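Local coordinates for membrane-associated protein VP24 (Marburg virus - Musoke, Kenya, 1980, PDB 4OR8) that may act as a minor matrix protein with a role in nucleocapsid assembly and virion budding, at residues P81-Q84 and Q85-N88; N88-S91 and H92-K95; N173-N176 and K177-T180. All coordinates share one frame; numbering follows the deposited sequence. Where two conformers were deposited one is given.

Contact 1 of 3, residues P81-Q84 and Q85-N88; sequences PEWQ and QTRN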
# COMPACT_ATOMS: atom_id res chain seq x y z
N PRO B 81 -10.10 2.61 21.01
CA PRO B 81 -8.82 3.05 21.60
C PRO B 81 -7.60 2.87 20.70
O PRO B 81 -6.64 3.64 20.82
CB PRO B 81 -8.69 2.16 22.83
CG PRO B 81 -10.09 1.93 23.25
CD PRO B 81 -10.90 1.84 21.98
N GLU B 82 -7.63 1.89 19.80
CA GLU B 82 -6.47 1.61 18.95
C GLU B 82 -6.17 2.74 17.96
O GLU B 82 -5.07 2.83 17.44
CB GLU B 82 -6.67 0.29 18.20
CG GLU B 82 -7.57 0.39 16.99
CD GLU B 82 -8.10 -0.96 16.53
OE1 GLU B 82 -8.01 -1.93 17.31
OE2 GLU B 82 -8.60 -1.04 15.39
N TRP B 83 -7.15 3.61 17.72
CA TRP B 83 -6.98 4.69 16.75
C TRP B 83 -6.64 6.02 17.40
O TRP B 83 -6.30 6.98 16.71
CB TRP B 83 -8.22 4.85 15.88
CG TRP B 83 -8.45 3.72 14.93
CD1 TRP B 83 -9.45 2.80 14.98
CD2 TRP B 83 -7.65 3.39 13.79
NE1 TRP B 83 -9.33 1.91 13.94
CE2 TRP B 83 -8.23 2.25 13.20
CE3 TRP B 83 -6.51 3.94 13.22
CZ2 TRP B 83 -7.71 1.66 12.06
CZ3 TRP B 83 -5.99 3.35 12.08
CH2 TRP B 83 -6.59 2.22 11.51
N GLN B 84 -6.74 6.09 18.72
CA GLN B 84 -6.53 7.36 19.42
C GLN B 84 -5.10 7.86 19.30
O GLN B 84 -4.87 9.07 19.24
CB GLN B 84 -6.95 7.25 20.89
CG GLN B 84 -8.46 7.10 21.09
CD GLN B 84 -9.23 8.40 20.88
OE1 GLN B 84 -8.77 9.33 20.22
NE2 GLN B 84 -10.43 8.46 21.46
N GLN B 85 -4.15 6.94 19.26
CA GLN B 85 -2.75 7.31 19.09
C GLN B 85 -2.56 8.01 17.74
O GLN B 85 -1.83 9.00 17.63
CB GLN B 85 -1.85 6.07 19.17
CG GLN B 85 -0.37 6.38 19.07
CD GLN B 85 0.50 5.14 19.16
OE1 GLN B 85 0.01 4.02 18.99
NE2 GLN B 85 1.78 5.33 19.43
N THR B 86 -3.23 7.48 16.72
CA THR B 86 -3.18 8.06 15.38
C THR B 86 -3.74 9.47 15.38
O THR B 86 -3.14 10.39 14.80
CB THR B 86 -3.96 7.19 14.37
OG1 THR B 86 -3.42 5.87 14.35
CG2 THR B 86 -3.88 7.79 12.98
N ARG B 87 -4.89 9.66 16.02
CA ARG B 87 -5.50 10.97 16.13
C ARG B 87 -4.60 11.96 16.86
O ARG B 87 -4.53 13.14 16.51
CB ARG B 87 -6.86 10.88 16.82
CG ARG B 87 -7.85 9.94 16.14
CD ARG B 87 -9.25 10.07 16.72
NE ARG B 87 -9.85 11.38 16.45
CZ ARG B 87 -10.14 12.28 17.38
NH1 ARG B 87 -9.91 12.02 18.66
NH2 ARG B 87 -10.69 13.44 17.03
N ASN B 88 -3.89 11.47 17.88
CA ASN B 88 -2.97 12.32 18.63
C ASN B 88 -1.75 12.71 17.81
O ASN B 88 -1.30 13.85 17.84
CB ASN B 88 -2.54 11.64 19.93
CG ASN B 88 -3.70 11.38 20.87
OD1 ASN B 88 -3.73 10.37 21.57
ND2 ASN B 88 -4.67 12.29 20.87
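Trp83 with Thr86 and Gln84 with Arg87 are the side-chain pairs at this helix start, and the indole, the amide and the guanidinium are their flat groups. The indole of Trp83 has CG of Glu82 over one face, 3.6 Å above the plane and displaced toward the rim. At its edge, near the ring plane, sits the hydroxyl of Thr86, with Trp83 CE3 and Thr86 OG1 3.8 Å apart. The two side chains run alongside each other in the same direction, and a ring of His62 of the second subunit also meets the indole. The guanidinium of Arg87 receives Gln84 OE1 at its edge and in its plane. Arg87 NH1 donates to Gln84 OE1 over 3.3 Å, a weak but fairly straight bond (162° at the hydrogen), although the planes of amide and guanidinium are turned 63° apart. Bends of Gln84 at chi2 (-75°) and of Arg87 at chi3 go with this meeting of OE1 and NH1.

Below the side chains the backbone enters its first regular turns. Arg87 N donates to Trp83 O at 3.1 Å in the carbonyl plane, and Asn88 N to Gln84 O at 2.9 Å. One turn earlier, Gln84 N reaches Pro81 O at 3.2 Å, so the chain is already coiling where helix 84-89 begins.

The pattern illustrates how i to i+3 side-chain pairs accompany the i to i+4 backbone bonds at the first turn of a helix. Arg87 is buried, and each of its guanidinium nitrogens has an oxygen partner, NE on Leu74 O, NH2 on Phe94 O and NH1 on the weaker amide, which probably helps to accommodate a buried charge. Thr86 OG1 instead bonds Gln253 of the second subunit, and Glu82 OE2 bonds His62 of that subunit. The helix start is therefore also part of a subunit contact, where polar bonds accompany the packing of the indole.

Contact 2 of 3, residues N88-S91 and H92-K95; sequences NLFS and HLFK
Phe90 meets both Leu93 and Phe94, and these apolar contacts form the first group. Phe90 and Phe94 lie alongside one another and point the same way; CB of Phe90 is 3.6 Å from Phe94 CD2, while Phe90 CD2 comes to the edge of the Phe94 ring, in its plane. The Leu93 and Phe90 side chains cross at a slant, with Leu93 CB 4.0 Å from Phe90 CB.

Hydrogen bonds form the second group. Phe90, the N-cap residue of helix 91-94, leaves helical geometry after helix 84-89, and its carbonyl oxygen takes two donors. Phe94 N lies 2.9 Å from Phe90 O, nearly straight beyond the carbonyl, whereas Leu93 N comes to Phe90 O from above the carbonyl plane at 3.1 Å. Lys95 N closes the short helix on Ser91 O at 2.8 Å. Ser91 OG, with chi1 -58° setting it beside its own backbone N, donates back to Asn88 O at 2.7 Å and so bridges the kink between the helices. His92 NE2 bonds Tyr22 of the second subunit.

Beyond the pair, Phe94 touches Thr86 of helix 84-89, Phe90 and Leu93 pack on Leu212 of strand 210-221, and Leu93 also reaches strand 228-239.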
# COMPACT_ATOMS: atom_id res chain seq x y z
N ASN B 88 -3.89 11.47 17.88
CA ASN B 88 -2.97 12.32 18.63
C ASN B 88 -1.75 12.71 17.81
O ASN B 88 -1.30 13.85 17.84
CB ASN B 88 -2.54 11.64 19.93
CG ASN B 88 -3.70 11.38 20.87
OD1 ASN B 88 -3.73 10.37 21.57
ND2 ASN B 88 -4.67 12.29 20.87
N LEU B 89 -1.21 11.75 17.07
CA LEU B 89 -0.05 12.01 16.23
C LEU B 89 -0.35 13.08 15.18
O LEU B 89 0.46 13.97 14.94
CB LEU B 89 0.41 10.72 15.55
CG LEU B 89 1.68 10.82 14.71
CD1 LEU B 89 2.86 11.27 15.55
CD2 LEU B 89 1.96 9.47 14.05
N PHE B 90 -1.54 12.99 14.58
CA PHE B 90 -1.97 13.98 13.60
C PHE B 90 -3.13 14.81 14.14
O PHE B 90 -4.23 14.78 13.61
CB PHE B 90 -2.41 13.30 12.30
CG PHE B 90 -1.40 12.35 11.73
CD1 PHE B 90 -0.41 12.80 10.87
CD2 PHE B 90 -1.44 11.00 12.03
CE1 PHE B 90 0.53 11.93 10.34
CE2 PHE B 90 -0.51 10.12 11.50
CZ PHE B 90 0.47 10.59 10.66
N SER B 91 -2.86 15.56 15.21
CA SER B 91 -3.88 16.37 15.87
C SER B 91 -4.49 17.42 14.94
O SER B 91 -5.71 17.56 14.87
CB SER B 91 -3.29 17.07 17.10
OG SER B 91 -2.75 16.13 18.01
N HIS B 92 -3.63 18.14 14.23
CA HIS B 92 -4.05 19.20 13.33
C HIS B 92 -4.95 18.68 12.21
O HIS B 92 -5.68 19.44 11.58
CB HIS B 92 -2.83 19.88 12.73
CG HIS B 92 -1.79 18.91 12.24
ND1 HIS B 92 -0.91 18.28 13.10
CD2 HIS B 92 -1.51 18.44 11.00
CE1 HIS B 92 -0.12 17.48 12.40
NE2 HIS B 92 -0.47 17.56 11.13
N LEU B 93 -4.87 17.37 11.96
CA LEU B 93 -5.68 16.75 10.92
C LEU B 93 -6.96 16.12 11.47
O LEU B 93 -8.05 16.36 10.94
CB LEU B 93 -4.86 15.70 10.17
CG LEU B 93 -3.59 16.19 9.48
CD1 LEU B 93 -2.96 15.09 8.65
CD2 LEU B 93 -3.88 17.41 8.62
N PHE B 94 -6.84 15.33 12.53
CA PHE B 94 -7.97 14.56 13.03
C PHE B 94 -8.69 15.19 14.22
O PHE B 94 -9.90 15.04 14.37
CB PHE B 94 -7.53 13.14 13.39
CG PHE B 94 -6.99 12.36 12.23
CD1 PHE B 94 -7.79 12.08 11.14
CD2 PHE B 94 -5.68 11.90 12.24
CE1 PHE B 94 -7.29 11.37 10.07
CE2 PHE B 94 -5.18 11.19 11.17
CZ PHE B 94 -5.99 10.92 10.08
N LYS B 95 -7.94 15.89 15.06
CA LYS B 95 -8.53 16.55 16.22
C LYS B 95 -8.73 18.04 15.95
O LYS B 95 -8.74 18.87 16.86
CB LYS B 95 -7.68 16.31 17.46
CG LYS B 95 -7.51 14.83 17.77
CD LYS B 95 -6.53 14.60 18.90
CE LYS B 95 -7.07 15.12 20.21
NZ LYS B 95 -6.22 14.70 21.34

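Contact 3 of 3, residues N173-N176 and K177-T180; sequences NFFN and KMFT
Across Asn173-Asn176 and Lys177-Thr180 the backbone passes from regular helical bonds, Lys177 N to Asn173 O (3.0 Å) and Met178 N to Phe174 O (3.1 Å), to a tighter end in which Phe179 N bonds Asn176 O from above the carbonyl plane and Phe175 O only weakly. Met178 carries the side-chain contact. Met178 SD stands 3.5 Å from Phe174 CE2 and 4.5 Å from the centroid of the Phe174 ring, 53° off the normal, an oblique Met-aromatic contact. The same Met178 SD also lies at the edge of the Phe175 ring, 4.3 Å from Phe175 CD1. Lys177 crosses Phe174 at about a right angle: with CG set between its backbone N and carbonyl carbon (chi1 66°), the aliphatic chain turns back along the helix and brings Lys177 CD to 4.1 Å from Phe174 CD1.

The same helix end thus separates two chemistries. Phe174, Phe175 and Met178 are buried against helix 104-115, and Leu243 of helix 240-244 adds to the packing on Phe175 and Met178. The lysine, by contrast, has its CD beside the aromatic ring while its ammonium forms a salt bridge with Glu120, a pair that probably holds the charge at the edge of the packed side chains.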
# COMPACT_ATOMS: atom_id res chain seq x y z
N ASN B 173 11.58 8.99 -10.61
CA ASN B 173 12.67 9.08 -9.65
C ASN B 173 12.19 9.62 -8.30
O ASN B 173 12.61 9.14 -7.25
CB ASN B 173 13.80 9.93 -10.20
CG ASN B 173 14.92 10.14 -9.20
OD1 ASN B 173 15.06 11.22 -8.63
ND2 ASN B 173 15.73 9.11 -8.99
N PHE B 174 11.31 10.62 -8.35
CA PHE B 174 10.77 11.19 -7.13
C PHE B 174 9.87 10.20 -6.40
O PHE B 174 9.88 10.12 -5.18
CB PHE B 174 9.98 12.47 -7.43
CG PHE B 174 9.40 13.13 -6.22
CD1 PHE B 174 10.16 13.98 -5.44
CD2 PHE B 174 8.08 12.89 -5.85
CE1 PHE B 174 9.63 14.59 -4.32
CE2 PHE B 174 7.54 13.50 -4.73
CZ PHE B 174 8.32 14.35 -3.97
N PHE B 175 9.09 9.44 -7.17
CA PHE B 175 8.25 8.41 -6.60
C PHE B 175 9.12 7.39 -5.90
O PHE B 175 8.80 6.93 -4.80
CB PHE B 175 7.43 7.71 -7.69
CG PHE B 175 6.30 8.54 -8.22
CD1 PHE B 175 5.81 9.61 -7.50
CD2 PHE B 175 5.72 8.23 -9.44
CE1 PHE B 175 4.76 10.37 -7.99
CE2 PHE B 175 4.68 8.99 -9.93
CZ PHE B 175 4.20 10.06 -9.21
N ASN B 176 10.23 7.04 -6.54
CA ASN B 176 11.15 6.06 -6.01
C ASN B 176 11.81 6.49 -4.70
O ASN B 176 12.02 5.68 -3.80
CB ASN B 176 12.22 5.72 -7.05
CG ASN B 176 13.25 4.75 -6.52
OD1 ASN B 176 13.05 3.53 -6.55
ND2 ASN B 176 14.37 5.27 -6.03
N LYS B 177 12.15 7.77 -4.60
CA LYS B 177 12.79 8.26 -3.39
C LYS B 177 11.78 8.42 -2.25
O LYS B 177 12.15 8.43 -1.08
CB LYS B 177 13.57 9.55 -3.64
CG LYS B 177 12.73 10.75 -4.00
CD LYS B 177 13.53 11.75 -4.84
CE LYS B 177 14.87 12.08 -4.20
NZ LYS B 177 15.63 13.07 -5.02
N MET B 178 10.50 8.52 -2.60
CA MET B 178 9.44 8.54 -1.61
C MET B 178 9.35 7.20 -0.87
O MET B 178 8.95 7.14 0.29
CB MET B 178 8.09 8.84 -2.26
CG MET B 178 7.91 10.27 -2.70
SD MET B 178 6.24 10.51 -3.34
CE MET B 178 5.28 9.93 -1.95
N PHE B 179 9.73 6.14 -1.56
CA PHE B 179 9.74 4.81 -0.96
C PHE B 179 10.98 4.57 -0.10
O PHE B 179 11.12 3.52 0.52
CB PHE B 179 9.61 3.73 -2.03
CG PHE B 179 8.21 3.57 -2.54
CD1 PHE B 179 7.29 2.81 -1.84
CD2 PHE B 179 7.81 4.19 -3.71
CE1 PHE B 179 6.00 2.67 -2.30
CE2 PHE B 179 6.52 4.05 -4.18
CZ PHE B 179 5.61 3.28 -3.47
N THR B 180 11.88 5.55 -0.06
CA THR B 180 13.00 5.47 0.86
C THR B 180 12.55 5.94 2.24
O THR B 180 13.21 5.68 3.24
CB THR B 180 14.22 6.29 0.38
OG1 THR B 180 13.94 7.69 0.48
CG2 THR B 180 14.56 5.93 -1.06

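Read from the N terminus, the three contacts show that local turns can serve different parts of one fold. None closes a long loop, because each joins residues three or four apart in adjoining segments; contacts 1 and 2 overlap at Asn88, contact 3 follows in series, and none crosses another. Contact 1 opens helix 84-89 after the loop from helix 68-73. Contact 2 carries the chain through the break into helix 91-94; a probable hydrogen bond links the arginine of contact 1 to it, and both touch the second subunit. Contact 3 comes much later, at the end of helix 161-178, its centre about 26 Å from that of contact 2. It joins that helix to 104-115 and 240-244, whereas contact 2 packs against strands 210-221 and 228-239.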